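Local coordinates for phosphatidylinositol transfer protein SFH5 (Saccharomyces cerevisiae, PDB 6W32) that binds and transfers phosphatidylinositol between membranes, regulates plasma-membrane phosphatidylinositol 4,5-bisphosphate, and holds heme b, with a possible part in responses to organic oxidants, at residues K219-V224 against K245-L250; K131-N136 against Y178-H183; N125-K130 against Y259-P264. One frame throughout, in Å; residues are numbered along the deposited sequence.

Contact 1 of 3, residues K219-V224 against K245-L250. With HEM (protoporphyrin IX containing Fe), chain D.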
loop_
_atom_site.group_PDB
_atom_site.type_symbol
_atom_site.label_atom_id
_atom_site.label_comp_id
_atom_site.label_asym_id
_atom_site.label_seq_id
_atom_site.Cartn_x
_atom_site.Cartn_y
_atom_site.Cartn_z
ATOM N N LYS A 219 -8.494 6.190 3.923
ATOM C CA LYS A 219 -9.150 4.960 3.503
ATOM C C LYS A 219 -10.659 5.080 3.750
ATOM O O LYS A 219 -11.094 5.457 4.852
ATOM C CB LYS A 219 -8.542 3.772 4.235
ATOM C CG LYS A 219 -9.034 2.413 3.762
ATOM C CD LYS A 219 -7.964 1.353 3.981
ATOM C CE LYS A 219 -8.234 0.070 3.203
ATOM N NZ LYS A 219 -7.225 -0.988 3.564
ATOM N N TYR A 220 -11.462 4.798 2.711
ATOM C CA TYR A 220 -12.911 4.944 2.772
ATOM C C TYR A 220 -13.547 3.571 2.667
ATOM O O TYR A 220 -13.144 2.756 1.834
ATOM C CB TYR A 220 -13.458 5.857 1.654
ATOM C CG TYR A 220 -12.840 7.221 1.675
ATOM C CD1 TYR A 220 -11.708 7.487 0.925
ATOM C CD2 TYR A 220 -13.337 8.229 2.504
ATOM C CE1 TYR A 220 -11.091 8.715 0.971
ATOM C CE2 TYR A 220 -12.736 9.484 2.540
ATOM C CZ TYR A 220 -11.598 9.696 1.759
ATOM O OH TYR A 220 -10.946 10.895 1.753
ATOM N N PHE A 221 -14.557 3.335 3.498
ATOM C CA PHE A 221 -15.258 2.060 3.570
ATOM C C PHE A 221 -16.699 2.374 3.232
ATOM O O PHE A 221 -17.430 2.844 4.105
ATOM C CB PHE A 221 -15.147 1.451 4.964
ATOM C CG PHE A 221 -13.746 1.215 5.403
ATOM C CD1 PHE A 221 -13.181 -0.046 5.297
ATOM C CD2 PHE A 221 -12.981 2.251 5.921
ATOM C CE1 PHE A 221 -11.881 -0.294 5.722
ATOM C CE2 PHE A 221 -11.674 2.017 6.337
ATOM C CZ PHE A 221 -11.121 0.724 6.236
ATOM N N VAL A 222 -17.125 2.126 1.995
ATOM C CA VAL A 222 -18.412 2.648 1.545
ATOM C C VAL A 222 -19.427 1.524 1.353
ATOM O O VAL A 222 -19.090 0.364 1.156
ATOM C CB VAL A 222 -18.266 3.487 0.260
ATOM C CG1 VAL A 222 -17.053 4.398 0.393
ATOM C CG2 VAL A 222 -18.155 2.598 -0.949
ATOM N N ASN A 223 -20.697 1.895 1.452
ATOM C CA ASN A 223 -21.828 1.003 1.268
ATOM C C ASN A 223 -21.892 -0.053 2.362
ATOM O O ASN A 223 -22.151 -1.227 2.104
ATOM C CB ASN A 223 -21.806 0.394 -0.121
ATOM C CG ASN A 223 -22.227 1.393 -1.141
ATOM O OD1 ASN A 223 -23.156 2.168 -0.889
ATOM N ND2 ASN A 223 -21.538 1.448 -2.259
ATOM N N VAL A 224 -21.737 0.411 3.601
ATOM C CA VAL A 224 -21.659 -0.358 4.840
ATOM C C VAL A 224 -22.891 -0.024 5.680
ATOM O O VAL A 224 -22.954 1.058 6.273
ATOM C CB VAL A 224 -20.381 -0.020 5.623
ATOM C CG1 VAL A 224 -20.120 -1.030 6.733
ATOM C CG2 VAL A 224 -19.196 0.119 4.704
ATOM N N LYS A 245 -6.985 7.010 12.552
ATOM C CA LYS A 245 -7.499 8.350 12.292
ATOM C C LYS A 245 -7.723 8.644 10.807
ATOM O O LYS A 245 -8.308 9.693 10.486
ATOM C CB LYS A 245 -6.549 9.405 12.867
ATOM C CG LYS A 245 -6.539 9.501 14.388
ATOM C CD LYS A 245 -5.524 10.545 14.894
ATOM C CE LYS A 245 -4.316 9.933 15.617
ATOM N NZ LYS A 245 -4.648 9.013 16.788
ATOM N N LYS A 246 -7.259 7.786 9.895
ATOM C CA LYS A 246 -7.448 8.028 8.478
ATOM C C LYS A 246 -8.627 7.258 7.917
ATOM O O LYS A 246 -8.887 7.338 6.713
ATOM C CB LYS A 246 -6.192 7.693 7.688
ATOM C CG LYS A 246 -4.884 7.729 8.509
ATOM C CD LYS A 246 -3.624 7.567 7.639
ATOM C CE LYS A 246 -2.341 7.597 8.467
ATOM N NZ LYS A 246 -1.054 7.930 7.690
ATOM N N PHE A 247 -9.376 6.568 8.775
ATOM C CA PHE A 247 -10.530 5.762 8.384
ATOM C C PHE A 247 -11.835 6.565 8.364
ATOM O O PHE A 247 -12.142 7.279 9.316
ATOM C CB PHE A 247 -10.675 4.593 9.358
ATOM C CG PHE A 247 -9.654 3.532 9.168
ATOM C CD1 PHE A 247 -8.683 3.651 8.182
ATOM C CD2 PHE A 247 -9.684 2.379 9.944
ATOM C CE1 PHE A 247 -7.751 2.663 7.991
ATOM C CE2 PHE A 247 -8.750 1.402 9.756
ATOM C CZ PHE A 247 -7.782 1.552 8.772
ATOM N N VAL A 248 -12.623 6.382 7.303
ATOM C CA VAL A 248 -13.950 6.981 7.133
ATOM C C VAL A 248 -14.931 5.938 6.612
ATOM O O VAL A 248 -14.662 5.300 5.590
ATOM C CB VAL A 248 -13.934 8.145 6.132
ATOM C CG1 VAL A 248 -15.305 8.618 5.956
ATOM C CG2 VAL A 248 -13.043 9.247 6.599
ATOM N N VAL A 249 -16.090 5.815 7.255
ATOM C CA VAL A 249 -17.095 4.801 6.944
ATOM C C VAL A 249 -18.326 5.498 6.374
ATOM O O VAL A 249 -18.867 6.420 6.996
ATOM C CB VAL A 249 -17.470 4.002 8.203
ATOM C CG1 VAL A 249 -18.398 2.878 7.886
ATOM C CG2 VAL A 249 -16.221 3.511 8.893
ATOM N N LEU A 250 -18.786 5.050 5.208
ATOM C CA LEU A 250 -19.864 5.703 4.476
ATOM C C LEU A 250 -20.965 4.688 4.254
ATOM O O LEU A 250 -20.795 3.776 3.446
ATOM C CB LEU A 250 -19.378 6.232 3.127
ATOM C CG LEU A 250 -18.426 7.426 3.162
ATOM C CD1 LEU A 250 -18.265 8.038 1.772
ATOM C CD2 LEU A 250 -18.909 8.466 4.172
HETATM C CHA HEM D . -9.780 -4.572 6.345
HETATM C CHB HEM D . -12.001 -7.939 3.749
HETATM C CHC HEM D . -16.235 -6.531 5.612
HETATM C CHD HEM D . -14.036 -2.803 7.852
HETATM C C1A HEM D . -10.036 -5.600 5.477
HETATM C C2A HEM D . -9.006 -6.328 4.797
HETATM C C3A HEM D . -9.598 -7.307 4.083
HETATM C C4A HEM D . -11.029 -7.168 4.302
HETATM C CMA HEM D . -9.001 -8.390 3.151
HETATM C CAA HEM D . -7.534 -5.964 5.052
HETATM C CBA HEM D . -6.771 -5.241 3.967
HETATM C CGA HEM D . -7.527 -4.788 2.776
HETATM O O1A HEM D . -7.853 -5.743 2.001
HETATM O O2A HEM D . -7.036 -3.704 2.317
HETATM C C1B HEM D . -13.327 -7.893 4.068
HETATM C C2B HEM D . -14.319 -8.809 3.580
HETATM C C3B HEM D . -15.495 -8.436 4.086
HETATM C C4B HEM D . -15.283 -7.256 4.924
HETATM C CMB HEM D . -13.998 -9.983 2.630
HETATM C CAB HEM D . -16.861 -9.105 3.821
HETATM C CBB HEM D . -17.660 -9.474 4.806
HETATM C C1C HEM D . -16.060 -5.392 6.376
HETATM C C2C HEM D . -17.073 -4.600 7.109
HETATM C C3C HEM D . -16.448 -3.572 7.727
HETATM C C4C HEM D . -15.030 -3.661 7.412
HETATM C CMC HEM D . -18.598 -4.881 7.157
HETATM C CAC HEM D . -17.109 -2.467 8.597
HETATM C CBC HEM D . -16.757 -1.165 8.480
HETATM C C1D HEM D . -12.683 -2.949 7.709
HETATM C C2D HEM D . -11.658 -2.146 8.332
HETATM C C3D HEM D . -10.333 -2.750 7.858
HETATM C C4D HEM D . -10.701 -3.825 7.001
HETATM C CMD HEM D . -11.809 -0.945 9.268
HETATM C CAD HEM D . -8.881 -2.335 8.122
HETATM C CBD HEM D . -8.358 -1.716 6.821
HETATM C CGD HEM D . -6.968 -1.188 7.074
HETATM O O1D HEM D . -6.290 -0.771 6.077
HETATM O O2D HEM D . -6.455 -1.430 8.220
HETATM N NA HEM D . -11.254 -6.138 5.175
HETATM N NB HEM D . -13.942 -6.965 4.882
HETATM N NC HEM D . -14.881 -4.779 6.615
HETATM N ND HEM D . -12.068 -3.952 6.937
HETATM FE FE HEM D . -13.053 -5.392 5.816
#
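Lys219, Tyr220, Phe221 and Val222 pair one to one with Phe247, Val248, Val249 and Leu250 in a parallel arrangement, the short strand axes 19° apart. The backbone bonds leave from alternate residues: Lys219 N gives to Lys246 O, Val248 N to Lys219 O, Phe221 N to Val248 O and Leu250 N to Phe221 O. Past the strand end, Leu250 O receives weak bonds from the N-H groups of Asn223 and Val224.

Aromatic packing dominates the face of Lys219, Phe221, Phe247 and Val249. Phe221 sends its edge onto the face of Phe247 in a T-shaped pair, centroids 5.1 Å apart and planes at 72°; CE2 is the atom that lands, 3.8 Å from Phe247 CG and offset toward the rim. CD1 and CE1 of the Phe221 ring lie against a heme pyrrole, Phe221 CE1 near HEM C2D, while Phe247 CZ comes up to propionate oxygen O2D.

On the other face the packing is aliphatic and aromatic. Tyr220 and Val248 lie side by side with Tyr220 CD2 3.7 Å from Val248 CB, and Val222 CG1 meets Leu250 CB at 4.0 Å. The Tyr220 hydroxyl is hydrogen-bonded to Lys130.

The charged interaction belongs to Lys219. Its CG stands anti to the backbone N (chi1 -173°), and the extended chain beyond carries NZ to both heme propionates, 2.7 Å from HEM O1D and 3.0 Å from HEM O2A. An ammonium between two carboxylates would be expected to offset their charge. This is the outer edge of the CRAL-TRIO sheet, where one face of parallel strands floors the ligand pocket, here occupied by heme.

Contact 2 of 3, residues K131-N136 against Y178-H183. With HEM (protoporphyrin IX containing Fe), chain D.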
loop_
_atom_site.group_PDB
_atom_site.type_symbol
_atom_site.label_atom_id
_atom_site.label_comp_id
_atom_site.label_asym_id
_atom_site.label_seq_id
_atom_site.Cartn_x
_atom_site.Cartn_y
_atom_site.Cartn_z
ATOM N N LYS A 131 -4.689 11.298 -5.390
ATOM C CA LYS A 131 -4.528 11.044 -6.813
ATOM C C LYS A 131 -4.327 9.563 -7.139
ATOM O O LYS A 131 -4.845 9.073 -8.143
ATOM C CB LYS A 131 -3.343 11.843 -7.346
ATOM C CG LYS A 131 -3.369 13.320 -7.009
ATOM C CD LYS A 131 -1.973 13.905 -7.220
ATOM C CE LYS A 131 -2.022 15.406 -7.355
ATOM N NZ LYS A 131 -0.710 15.931 -7.765
ATOM N N ALA A 132 -3.584 8.824 -6.332
ATOM C CA ALA A 132 -3.475 7.378 -6.504
ATOM C C ALA A 132 -4.426 6.697 -5.534
ATOM O O ALA A 132 -4.306 6.877 -4.320
ATOM C CB ALA A 132 -2.043 6.902 -6.266
ATOM N N VAL A 133 -5.363 5.918 -6.058
ATOM C CA VAL A 133 -6.360 5.218 -5.258
ATOM C C VAL A 133 -6.348 3.755 -5.658
ATOM O O VAL A 133 -6.225 3.445 -6.853
ATOM C CB VAL A 133 -7.773 5.822 -5.477
ATOM C CG1 VAL A 133 -8.766 5.277 -4.478
ATOM C CG2 VAL A 133 -7.754 7.330 -5.373
ATOM N N THR A 134 -6.492 2.847 -4.687
ATOM C CA THR A 134 -6.841 1.467 -5.045
ATOM C C THR A 134 -8.203 1.123 -4.469
ATOM O O THR A 134 -8.633 1.688 -3.460
ATOM C CB THR A 134 -5.833 0.390 -4.585
ATOM O OG1 THR A 134 -5.975 0.146 -3.181
ATOM C CG2 THR A 134 -4.435 0.775 -4.879
ATOM N N TRP A 135 -8.868 0.173 -5.105
ATOM C CA TRP A 135 -10.248 -0.116 -4.778
ATOM C C TRP A 135 -10.423 -1.621 -4.673
ATOM O O TRP A 135 -10.070 -2.351 -5.599
ATOM C CB TRP A 135 -11.197 0.423 -5.851
ATOM C CG TRP A 135 -11.095 1.872 -6.278
ATOM C CD1 TRP A 135 -10.037 2.509 -6.893
ATOM C CD2 TRP A 135 -12.146 2.836 -6.190
ATOM N NE1 TRP A 135 -10.382 3.826 -7.175
ATOM C CE2 TRP A 135 -11.666 4.043 -6.745
ATOM C CE3 TRP A 135 -13.446 2.790 -5.690
ATOM C CZ2 TRP A 135 -12.444 5.190 -6.807
ATOM C CZ3 TRP A 135 -14.216 3.912 -5.750
ATOM C CH2 TRP A 135 -13.715 5.114 -6.304
ATOM N N ASN A 136 -11.014 -2.083 -3.583
ATOM C CA ASN A 136 -11.354 -3.488 -3.440
ATOM C C ASN A 136 -12.866 -3.628 -3.457
ATOM O O ASN A 136 -13.557 -3.028 -2.632
ATOM C CB ASN A 136 -10.766 -4.069 -2.159
ATOM C CG ASN A 136 -9.268 -3.972 -2.128
ATOM O OD1 ASN A 136 -8.705 -3.068 -1.494
ATOM N ND2 ASN A 136 -8.608 -4.877 -2.836
ATOM N N TYR A 178 1.587 9.676 -0.908
ATOM C CA TYR A 178 0.774 8.760 -0.129
ATOM C C TYR A 178 -0.340 8.273 -1.035
ATOM O O TYR A 178 -0.581 8.835 -2.105
ATOM C CB TYR A 178 0.148 9.406 1.109
ATOM C CG TYR A 178 1.070 9.760 2.257
ATOM C CD1 TYR A 178 1.904 10.850 2.188
ATOM C CD2 TYR A 178 1.037 9.041 3.444
ATOM C CE1 TYR A 178 2.708 11.188 3.255
ATOM C CE2 TYR A 178 1.842 9.371 4.508
ATOM C CZ TYR A 178 2.673 10.439 4.407
ATOM O OH TYR A 178 3.496 10.786 5.458
ATOM N N MET A 179 -1.060 7.259 -0.572
ATOM C CA MET A 179 -2.081 6.573 -1.350
ATOM C C MET A 179 -3.435 6.728 -0.665
ATOM O O MET A 179 -3.520 7.048 0.523
ATOM C CB MET A 179 -1.727 5.093 -1.477
ATOM C CG MET A 179 -2.513 4.238 -2.467
ATOM S SD MET A 179 -1.654 2.635 -2.598
ATOM C CE MET A 179 -1.428 2.416 -0.843
ATOM N N THR A 180 -4.501 6.502 -1.415
ATOM C CA THR A 180 -5.829 6.426 -0.837
ATOM C C THR A 180 -6.450 5.105 -1.266
ATOM O O THR A 180 -6.063 4.536 -2.294
ATOM C CB THR A 180 -6.658 7.645 -1.244
ATOM O OG1 THR A 180 -6.055 8.813 -0.657
ATOM C CG2 THR A 180 -8.107 7.531 -0.790
ATOM N N GLN A 181 -7.361 4.579 -0.447
ATOM C CA GLN A 181 -7.890 3.249 -0.676
ATOM C C GLN A 181 -9.378 3.261 -0.411
ATOM O O GLN A 181 -9.822 3.917 0.528
ATOM C CB GLN A 181 -7.182 2.221 0.222
ATOM C CG GLN A 181 -5.714 2.034 -0.144
ATOM C CD GLN A 181 -4.928 1.226 0.869
ATOM O OE1 GLN A 181 -3.740 1.483 1.101
ATOM N NE2 GLN A 181 -5.577 0.244 1.472
ATOM N N VAL A 182 -10.154 2.574 -1.243
ATOM C CA VAL A 182 -11.577 2.408 -0.983
ATOM C C VAL A 182 -11.892 0.926 -0.922
ATOM O O VAL A 182 -11.434 0.155 -1.771
ATOM C CB VAL A 182 -12.477 3.089 -2.044
ATOM C CG1 VAL A 182 -13.945 2.620 -1.917
ATOM C CG2 VAL A 182 -12.445 4.548 -1.886
ATOM N N HIS A 183 -12.696 0.541 0.064
ATOM C CA HIS A 183 -13.408 -0.723 0.054
ATOM C C HIS A 183 -14.868 -0.450 -0.265
ATOM O O HIS A 183 -15.450 0.534 0.224
ATOM C CB HIS A 183 -13.305 -1.443 1.394
ATOM C CG HIS A 183 -11.944 -1.987 1.672
ATOM N ND1 HIS A 183 -11.672 -2.807 2.745
ATOM C CD2 HIS A 183 -10.770 -1.820 1.015
ATOM C CE1 HIS A 183 -10.391 -3.129 2.731
ATOM N NE2 HIS A 183 -9.818 -2.531 1.700
HETATM C CHA HEM D . -9.780 -4.572 6.345
HETATM C CHB HEM D . -12.001 -7.939 3.749
HETATM C CHC HEM D . -16.235 -6.531 5.612
HETATM C CHD HEM D . -14.036 -2.803 7.852
HETATM C C1A HEM D . -10.036 -5.600 5.477
HETATM C C2A HEM D . -9.006 -6.328 4.797
HETATM C C3A HEM D . -9.598 -7.307 4.083
HETATM C C4A HEM D . -11.029 -7.168 4.302
HETATM C CMA HEM D . -9.001 -8.390 3.151
HETATM C CAA HEM D . -7.534 -5.964 5.052
HETATM C CBA HEM D . -6.771 -5.241 3.967
HETATM C CGA HEM D . -7.527 -4.788 2.776
HETATM O O1A HEM D . -7.853 -5.743 2.001
HETATM O O2A HEM D . -7.036 -3.704 2.317
HETATM C C1B HEM D . -13.327 -7.893 4.068
HETATM C C2B HEM D . -14.319 -8.809 3.580
HETATM C C3B HEM D . -15.495 -8.436 4.086
HETATM C C4B HEM D . -15.283 -7.256 4.924
HETATM C CMB HEM D . -13.998 -9.983 2.630
HETATM C CAB HEM D . -16.861 -9.105 3.821
HETATM C CBB HEM D . -17.660 -9.474 4.806
HETATM C C1C HEM D . -16.060 -5.392 6.376
HETATM C C2C HEM D . -17.073 -4.600 7.109
HETATM C C3C HEM D . -16.448 -3.572 7.727
HETATM C C4C HEM D . -15.030 -3.661 7.412
HETATM C CMC HEM D . -18.598 -4.881 7.157
HETATM C CAC HEM D . -17.109 -2.467 8.597
HETATM C CBC HEM D . -16.757 -1.165 8.480
HETATM C C1D HEM D . -12.683 -2.949 7.709
HETATM C C2D HEM D . -11.658 -2.146 8.332
HETATM C C3D HEM D . -10.333 -2.750 7.858
HETATM C C4D HEM D . -10.701 -3.825 7.001
HETATM C CMD HEM D . -11.809 -0.945 9.268
HETATM C CAD HEM D . -8.881 -2.335 8.122
HETATM C CBD HEM D . -8.358 -1.716 6.821
HETATM C CGD HEM D . -6.968 -1.188 7.074
HETATM O O1D HEM D . -6.290 -0.771 6.077
HETATM O O2D HEM D . -6.455 -1.430 8.220
HETATM N NA HEM D . -11.254 -6.138 5.175
HETATM N NB HEM D . -13.942 -6.965 4.882
HETATM N NC HEM D . -14.881 -4.779 6.615
HETATM N ND HEM D . -12.068 -3.952 6.937
HETATM FE FE HEM D . -13.053 -5.392 5.816
#
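Val133 to Asn136 run parallel to Thr180 to His183, short axes 21° apart and 4.6 Å at closest approach, joined by four backbone hydrogen bonds: Thr180 N to Ala132 O, Thr134 N to Thr180 O, Val182 N to Thr134 O and Asn136 N to Val182 O. On one face Val182 lies alongside Trp135 and sets CB 3.8 Å from Trp135 CE3, over the rim of the indole; Val133 CG1 lies over the same face of the indole, also toward its rim. The indole NE1 bonds to Thr121 of the neighbouring strand. On the other face Thr134 OG1 touches Gln181 CG at 3.6 Å, and Thr134 CG2 meets Met179 SD at 4.0 Å. Asn136 and His183 point the same way with amide and imidazole planes 89° apart, Asn136 OD1 lying 3.4 Å from His183 NE2. That nitrogen makes a weak hydrogen bond to heme propionate oxygen O2A at 3.1 Å, whereas ND1 is hydrogen-bonded to the hydroxyl of Tyr185, the proximal iron ligand. His183 thus touches the heme and, through ND1, is second-shell to the iron, consistent with orienting Tyr185. With helix 151-166 between them, the strands form a beta-alpha-beta crossover of the CRAL-TRIO sheet beside the heme pocket.

Contact 3 of 3, residues N125-K130 against Y259-P264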
loop_
_atom_site.group_PDB
_atom_site.type_symbol
_atom_site.label_atom_id
_atom_site.label_comp_id
_atom_site.label_asym_id
_atom_site.label_seq_id
_atom_site.Cartn_x
_atom_site.Cartn_y
_atom_site.Cartn_z
ATOM N N ASN A 125 -4.924 15.297 -11.659
ATOM C CA ASN A 125 -5.334 16.580 -11.119
ATOM C C ASN A 125 -6.262 16.404 -9.935
ATOM O O ASN A 125 -7.282 17.086 -9.813
ATOM C CB ASN A 125 -5.975 17.456 -12.191
ATOM C CG ASN A 125 -5.396 18.858 -12.176
ATOM O OD1 ASN A 125 -5.609 19.624 -11.221
ATOM N ND2 ASN A 125 -4.606 19.185 -13.203
ATOM N N GLY A 126 -5.921 15.471 -9.054
ATOM C CA GLY A 126 -6.713 15.203 -7.878
ATOM C C GLY A 126 -6.124 15.885 -6.671
ATOM O O GLY A 126 -5.021 16.409 -6.720
ATOM N N ASP A 127 -6.879 15.859 -5.576
ATOM C CA ASP A 127 -6.418 16.512 -4.362
ATOM C C ASP A 127 -5.163 15.817 -3.833
ATOM O O ASP A 127 -4.862 14.678 -4.204
ATOM C CB ASP A 127 -7.526 16.508 -3.308
ATOM C CG ASP A 127 -8.747 17.380 -3.703
ATOM O OD1 ASP A 127 -8.571 18.559 -4.087
ATOM O OD2 ASP A 127 -9.880 16.860 -3.619
ATOM N N ALA A 128 -4.414 16.511 -2.971
ATOM C CA ALA A 128 -3.134 15.970 -2.524
ATOM C C ALA A 128 -3.336 14.617 -1.877
ATOM O O ALA A 128 -4.203 14.456 -1.014
ATOM C CB ALA A 128 -2.449 16.888 -1.528
ATOM N N ASN A 129 -2.545 13.642 -2.309
ATOM C CA ASN A 129 -2.523 12.315 -1.718
ATOM C C ASN A 129 -3.866 11.646 -1.827
ATOM O O ASN A 129 -4.190 10.735 -1.049
ATOM C CB ASN A 129 -2.046 12.370 -0.271
ATOM C CG ASN A 129 -0.737 13.118 -0.141
ATOM O OD1 ASN A 129 0.242 12.807 -0.842
ATOM N ND2 ASN A 129 -0.716 14.142 0.722
ATOM N N LYS A 130 -4.655 12.094 -2.795
ATOM C CA LYS A 130 -5.825 11.341 -3.227
ATOM C C LYS A 130 -5.851 11.198 -4.745
ATOM O O LYS A 130 -6.922 11.005 -5.320
ATOM C CB LYS A 130 -7.114 11.987 -2.717
ATOM C CG LYS A 130 -7.175 12.197 -1.212
ATOM C CD LYS A 130 -8.597 12.277 -0.791
ATOM C CE LYS A 130 -8.758 13.185 0.418
ATOM N NZ LYS A 130 -10.187 13.399 0.741
ATOM N N TYR A 259 -15.557 13.241 -1.103
ATOM C CA TYR A 259 -14.180 13.083 -0.654
ATOM C C TYR A 259 -13.185 12.813 -1.774
ATOM O O TYR A 259 -12.054 13.319 -1.713
ATOM C CB TYR A 259 -14.092 11.971 0.373
ATOM C CG TYR A 259 -15.047 12.084 1.541
ATOM C CD1 TYR A 259 -14.741 12.842 2.677
ATOM C CD2 TYR A 259 -16.250 11.399 1.534
ATOM C CE1 TYR A 259 -15.623 12.889 3.777
ATOM C CE2 TYR A 259 -17.129 11.451 2.621
ATOM C CZ TYR A 259 -16.800 12.173 3.724
ATOM O OH TYR A 259 -17.696 12.189 4.747
ATOM N N LEU A 260 -13.547 12.036 -2.804
ATOM C CA LEU A 260 -12.690 11.854 -3.980
ATOM C C LEU A 260 -13.295 12.645 -5.127
ATOM O O LEU A 260 -14.286 12.204 -5.722
ATOM C CB LEU A 260 -12.557 10.391 -4.392
ATOM C CG LEU A 260 -11.980 9.359 -3.437
ATOM C CD1 LEU A 260 -11.851 8.063 -4.184
ATOM C CD2 LEU A 260 -10.678 9.847 -2.863
ATOM N N LYS A 261 -12.681 13.784 -5.471
ATOM C CA LYS A 261 -13.367 14.697 -6.375
ATOM C C LYS A 261 -13.652 14.038 -7.722
ATOM O O LYS A 261 -14.781 14.126 -8.218
ATOM C CB LYS A 261 -12.604 16.026 -6.505
ATOM C CG LYS A 261 -11.336 16.110 -7.313
ATOM C CD LYS A 261 -10.865 17.613 -7.431
ATOM C CE LYS A 261 -11.137 18.414 -6.121
ATOM N NZ LYS A 261 -11.346 19.932 -6.220
ATOM N N ASP A 262 -12.702 13.272 -8.271
ATOM C CA ASP A 262 -12.855 12.770 -9.637
ATOM C C ASP A 262 -13.151 11.273 -9.751
ATOM O O ASP A 262 -12.892 10.667 -10.791
ATOM C CB ASP A 262 -11.620 13.120 -10.449
ATOM C CG ASP A 262 -11.588 14.567 -10.786
ATOM O OD1 ASP A 262 -12.677 15.172 -10.697
ATOM O OD2 ASP A 262 -10.504 15.103 -11.106
ATOM N N CYS A 263 -13.741 10.677 -8.731
ATOM C CA CYS A 263 -14.186 9.306 -8.838
ATOM C C CYS A 263 -15.436 9.238 -9.714
ATOM O O CYS A 263 -16.042 10.259 -10.026
ATOM C CB CYS A 263 -14.438 8.751 -7.447
ATOM S SG CYS A 263 -15.971 9.249 -6.798
ATOM N N PRO A 264 -15.849 8.054 -10.166
ATOM C CA PRO A 264 -16.930 8.024 -11.157
ATOM C C PRO A 264 -18.236 8.564 -10.580
ATOM O O PRO A 264 -18.553 8.354 -9.406
ATOM C CB PRO A 264 -17.026 6.540 -11.532
ATOM C CG PRO A 264 -16.428 5.812 -10.402
ATOM C CD PRO A 264 -15.360 6.692 -9.866
#
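Lys130 reaches across to Tyr259 and Leu260, joining the turn between strands 118-122 and 132-136 to the loop that precedes helix 265-268. Its CB begins the crossing 4.2 Å from Leu260 CD2. CG stands anti to the carbonyl carbon (chi1 -55°) and touches Thr180 OG1 of strand 179-184. CD meets two partners, Tyr259 O at 3.7 Å and Leu260 CD2 at 3.8 Å, the lysine and leucine side chains crossing obliquely. CE, placed by a bend at chi3, stays alongside the same carbonyl, 3.9 Å from Tyr259 O. NZ closes on it with a hydrogen bond to Tyr259 O at 3.1 Å, approaching at a C=O...N angle of 127° and tilted 35° from the carbonyl plane. The hydroxyl of Tyr220 is a second partner of the same ammonium, which thus bridges the sheet and the loop.

Nearer the surface, Asp127 and Lys261 cross at about a right angle. The carboxylate lies against CE of the lysine, OD2 being 3.2 Å from Lys261 CE, while the salt bridge from Asp127 OD1 to Lys261 NZ is long at 3.8 Å.

Each segment contains a tight turn. Asp127 to Lys130 form a type II turn closed by Lys130 N bonding to Asp127 O, with Asn129 at its third position; Leu260 to Cys263 form a type I turn whose closing bond is weak. The result is turn-to-turn packing of a beta-hairpin tip against a surface loop of the CRAL-TRIO domain, well away from the heme.

Contacts 1 and 2 belong to one sheet: contact 2 joins the inner strands 132-136 and 179-184, and contact 1 joins the next strand, 216-222, to the outermost, 247-250. Contact 2 is buried, contact 1 partly so, and contact 3 lies at the surface. The sheet contacts rest on regular backbone bonds and on a face that meets the heme, where Lys219 and His183 both reach the same propionate. Contact 3 has no strands and relies on one lysine-to-carbonyl bond, a long Asp-Lys salt bridge and the aliphatic chain of Lys130 against a leucine. It is nonetheless tied to both: Asn129 O meets Thr180 OG1, and Tyr259 packs on Tyr220. Along the chain it encloses the other two.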